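Local coordinates for protein putative polyketide synthase (PDB 5HU7) that probably dehydrates beta-hydroxyacyl intermediates as the dehydratase domain of a trans-AT polyketide synthase, at residues P103-S115 with S124-S136. Sequence-based numbering, arbitrary orientation.
Sequences PEDTGELAYKIYS and SVVHSHGMVEFTS
Y111 lays its ring over G130 of the antiparallel partner strand, where glycine suits the place because a CB would collide with the ring. From CB, CG turns between the backbone N and the carbonyl carbon (chi1 77°), which swings the ring across, CG beside G130 O. CD2 comes 3.3 Å from G130 O and meets V132 CG2 obliquely. CE2 lies 3.4 Å from G130 CA, CE1 nears G130 N and H129 CA, and CZ passes above the H129-G130 peptide. The buried Y111 OH lacks a hydrogen-bond partner, 4.0 Å from S128 OG, which bonds to T84. Replacing Y111 by alanine is likely to open a gap over the G130 backbone and leave V132 CG2 without the ring beside it.

Bonds such as L109 N to V132 O (2.9 Å) set the register until a classic bulge, where I113 O takes H127 N and, weakly, S128 N. Histidine suits H127 because its two ring nitrogens bond S115 OG (NE2, 2.8 Å) and D86 O (ND1). On the face away from Y111, M131's flexible thioether sets CE against small A110 CB and crosses E104 at about a right angle, SD 3.6 Å from E104 CG.

The hairpin sits between strands 95-105 and 76-84 of the hotdog fold, its Y111, S128 and V132 face packed on helix 52-65.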
# COMPACT_ATOMS: atom_id res chain seq x y z
N PRO A 103 -11.68 -7.10 11.58
CA PRO A 103 -11.63 -7.45 13.02
C PRO A 103 -12.42 -8.70 13.34
O PRO A 103 -13.37 -8.99 12.62
CB PRO A 103 -12.28 -6.25 13.71
CG PRO A 103 -13.03 -5.53 12.67
CD PRO A 103 -12.46 -5.85 11.33
N GLU A 104 -11.97 -9.48 14.33
CA GLU A 104 -12.71 -10.65 14.79
C GLU A 104 -12.90 -10.61 16.28
O GLU A 104 -14.03 -10.80 16.72
CB GLU A 104 -12.01 -11.97 14.42
CG GLU A 104 -12.85 -13.22 14.72
CD GLU A 104 -14.11 -13.44 13.89
OE1 GLU A 104 -14.41 -12.63 12.99
OE2 GLU A 104 -14.80 -14.45 14.16
N ASP A 105 -11.81 -10.45 17.04
CA ASP A 105 -11.78 -10.39 18.49
C ASP A 105 -10.54 -9.55 18.89
O ASP A 105 -9.80 -9.09 18.01
CB ASP A 105 -11.71 -11.81 19.08
CG ASP A 105 -12.47 -12.03 20.38
OD1 ASP A 105 -12.59 -11.05 21.18
OD2 ASP A 105 -12.85 -13.20 20.66
N THR A 106 -10.29 -9.41 20.20
CA THR A 106 -9.17 -8.63 20.71
C THR A 106 -7.82 -9.11 20.23
O THR A 106 -6.95 -8.28 19.98
CB THR A 106 -9.19 -8.59 22.23
OG1 THR A 106 -9.21 -9.93 22.72
CG2 THR A 106 -10.33 -7.79 22.77
N GLY A 107 -7.62 -10.42 20.12
CA GLY A 107 -6.34 -11.00 19.68
C GLY A 107 -6.52 -11.82 18.42
O GLY A 107 -5.74 -12.73 18.16
N GLU A 108 -7.52 -11.51 17.60
CA GLU A 108 -7.79 -12.29 16.43
C GLU A 108 -8.32 -11.47 15.25
O GLU A 108 -9.12 -10.56 15.41
CB GLU A 108 -8.73 -13.44 16.82
CG GLU A 108 -9.17 -14.33 15.67
CD GLU A 108 -9.73 -15.64 16.19
OE1 GLU A 108 -10.52 -15.57 17.16
OE2 GLU A 108 -9.30 -16.72 15.71
N LEU A 109 -7.80 -11.77 14.06
CA LEU A 109 -8.18 -11.10 12.84
C LEU A 109 -8.81 -12.10 11.92
O LEU A 109 -8.46 -13.26 11.97
CB LEU A 109 -6.95 -10.58 12.12
CG LEU A 109 -6.13 -9.59 12.83
CD1 LEU A 109 -4.74 -9.56 12.27
CD2 LEU A 109 -6.81 -8.22 12.82
N ALA A 110 -9.63 -11.62 11.00
CA ALA A 110 -10.21 -12.44 9.95
C ALA A 110 -9.64 -11.99 8.62
O ALA A 110 -9.31 -10.82 8.44
CB ALA A 110 -11.71 -12.30 9.96
N TYR A 111 -9.49 -12.91 7.70
CA TYR A 111 -9.05 -12.52 6.36
C TYR A 111 -9.94 -13.14 5.31
O TYR A 111 -10.56 -14.17 5.54
CB TYR A 111 -7.58 -12.84 6.09
CG TYR A 111 -7.29 -14.29 5.80
CD1 TYR A 111 -7.42 -14.80 4.52
CD2 TYR A 111 -6.88 -15.15 6.81
CE1 TYR A 111 -7.28 -16.17 4.28
CE2 TYR A 111 -6.70 -16.52 6.57
CZ TYR A 111 -6.86 -17.01 5.30
OH TYR A 111 -6.66 -18.35 5.09
N LYS A 112 -9.98 -12.51 4.14
CA LYS A 112 -10.70 -13.03 2.98
C LYS A 112 -9.91 -12.75 1.75
O LYS A 112 -9.52 -11.62 1.53
CB LYS A 112 -12.06 -12.38 2.78
CG LYS A 112 -13.06 -12.67 3.85
CD LYS A 112 -14.50 -12.51 3.31
CE LYS A 112 -15.29 -11.43 3.99
NZ LYS A 112 -15.83 -11.87 5.27
N ILE A 113 -9.79 -13.74 0.88
CA ILE A 113 -9.14 -13.61 -0.41
C ILE A 113 -10.30 -13.61 -1.36
O ILE A 113 -11.11 -14.52 -1.32
CB ILE A 113 -8.10 -14.70 -0.69
CG1 ILE A 113 -6.91 -14.57 0.28
CG2 ILE A 113 -7.61 -14.63 -2.14
CD1 ILE A 113 -5.91 -15.81 0.34
N TYR A 114 -10.42 -12.60 -2.19
CA TYR A 114 -11.57 -12.49 -3.07
C TYR A 114 -11.24 -11.75 -4.34
O TYR A 114 -10.25 -11.04 -4.40
CB TYR A 114 -12.74 -11.80 -2.30
CG TYR A 114 -12.49 -10.34 -1.98
CD1 TYR A 114 -11.91 -9.96 -0.78
CD2 TYR A 114 -12.89 -9.34 -2.85
CE1 TYR A 114 -11.69 -8.61 -0.48
CE2 TYR A 114 -12.70 -8.00 -2.56
CZ TYR A 114 -12.09 -7.63 -1.37
OH TYR A 114 -11.89 -6.30 -1.12
N SER A 115 -12.09 -11.89 -5.34
CA SER A 115 -11.91 -11.24 -6.65
C SER A 115 -13.24 -10.89 -7.28
O SER A 115 -14.29 -11.30 -6.78
CB SER A 115 -11.10 -12.13 -7.59
OG SER A 115 -11.86 -13.22 -8.08
N SER A 124 -18.55 -9.86 -6.58
CA SER A 124 -17.39 -10.32 -5.80
C SER A 124 -17.52 -11.75 -5.24
O SER A 124 -18.55 -12.10 -4.66
CB SER A 124 -17.05 -9.35 -4.68
OG SER A 124 -17.85 -9.56 -3.53
N VAL A 125 -16.50 -12.58 -5.46
CA VAL A 125 -16.46 -13.97 -5.02
C VAL A 125 -15.34 -14.14 -3.99
O VAL A 125 -14.21 -13.77 -4.29
CB VAL A 125 -16.21 -14.89 -6.24
CG1 VAL A 125 -16.27 -16.37 -5.84
CG2 VAL A 125 -17.19 -14.58 -7.37
N VAL A 126 -15.63 -14.75 -2.83
CA VAL A 126 -14.65 -15.08 -1.78
C VAL A 126 -14.14 -16.48 -2.03
O VAL A 126 -14.91 -17.44 -2.03
CB VAL A 126 -15.24 -14.95 -0.34
CG1 VAL A 126 -14.23 -15.42 0.71
CG2 VAL A 126 -15.68 -13.52 -0.08
N HIS A 127 -12.85 -16.60 -2.26
CA HIS A 127 -12.22 -17.86 -2.57
C HIS A 127 -11.70 -18.53 -1.33
O HIS A 127 -11.79 -19.73 -1.23
CB HIS A 127 -11.05 -17.66 -3.58
CG HIS A 127 -11.44 -16.92 -4.82
ND1 HIS A 127 -12.41 -17.40 -5.68
CD2 HIS A 127 -11.03 -15.71 -5.27
CE1 HIS A 127 -12.54 -16.48 -6.63
NE2 HIS A 127 -11.74 -15.45 -6.42
N SER A 128 -11.12 -17.77 -0.41
CA SER A 128 -10.54 -18.32 0.80
C SER A 128 -10.73 -17.37 1.99
O SER A 128 -10.79 -16.18 1.80
CB SER A 128 -9.04 -18.57 0.57
OG SER A 128 -8.45 -19.30 1.63
N HIS A 129 -10.90 -17.92 3.19
CA HIS A 129 -11.02 -17.14 4.41
C HIS A 129 -10.48 -17.94 5.59
O HIS A 129 -10.37 -19.16 5.53
CB HIS A 129 -12.46 -16.65 4.66
CG HIS A 129 -13.46 -17.75 4.81
ND1 HIS A 129 -14.19 -18.15 3.72
CD2 HIS A 129 -13.77 -18.57 5.84
CE1 HIS A 129 -14.92 -19.17 4.10
NE2 HIS A 129 -14.66 -19.50 5.34
N GLY A 130 -10.12 -17.24 6.64
CA GLY A 130 -9.61 -17.85 7.85
C GLY A 130 -9.34 -16.84 8.94
O GLY A 130 -9.50 -15.64 8.72
N MET A 131 -8.99 -17.33 10.12
CA MET A 131 -8.68 -16.49 11.28
C MET A 131 -7.20 -16.52 11.51
O MET A 131 -6.57 -17.53 11.23
CB MET A 131 -9.39 -17.02 12.52
CG MET A 131 -10.90 -17.14 12.35
SD MET A 131 -11.70 -15.53 12.23
CE MET A 131 -12.79 -15.79 10.83
N VAL A 132 -6.65 -15.42 12.06
CA VAL A 132 -5.23 -15.31 12.39
C VAL A 132 -4.97 -14.71 13.77
O VAL A 132 -5.61 -13.74 14.13
CB VAL A 132 -4.45 -14.56 11.31
CG1 VAL A 132 -2.98 -14.38 11.70
CG2 VAL A 132 -4.57 -15.29 9.99
N GLU A 133 -3.99 -15.29 14.51
CA GLU A 133 -3.49 -14.80 15.80
C GLU A 133 -1.99 -14.66 15.75
O GLU A 133 -1.29 -15.45 15.10
CB GLU A 133 -3.81 -15.73 16.96
CG GLU A 133 -5.30 -16.00 17.14
CD GLU A 133 -5.53 -17.20 18.03
OE1 GLU A 133 -5.85 -17.02 19.22
OE2 GLU A 133 -5.31 -18.33 17.53
N PHE A 134 -1.51 -13.68 16.46
CA PHE A 134 -0.11 -13.37 16.69
C PHE A 134 0.18 -13.84 18.06
O PHE A 134 -0.51 -13.47 19.00
CB PHE A 134 0.13 -11.88 16.63
CG PHE A 134 -0.15 -11.34 15.26
CD1 PHE A 134 0.68 -11.66 14.19
CD2 PHE A 134 -1.21 -10.49 15.04
CE1 PHE A 134 0.43 -11.16 12.92
CE2 PHE A 134 -1.46 -9.99 13.77
CZ PHE A 134 -0.65 -10.34 12.72
N THR A 135 1.15 -14.71 18.20
CA THR A 135 1.48 -15.30 19.48
C THR A 135 2.95 -15.64 19.55
O THR A 135 3.59 -15.83 18.52
CB THR A 135 0.58 -16.54 19.69
OG1 THR A 135 0.72 -17.00 21.05
CG2 THR A 135 0.85 -17.65 18.69
N SER A 136 3.46 -15.76 20.78
CA SER A 136 4.83 -16.13 21.05
C SER A 136 4.82 -17.59 21.38
O SER A 136 4.30 -17.97 22.42
CB SER A 136 5.41 -15.30 22.20
OG SER A 136 5.15 -13.93 21.94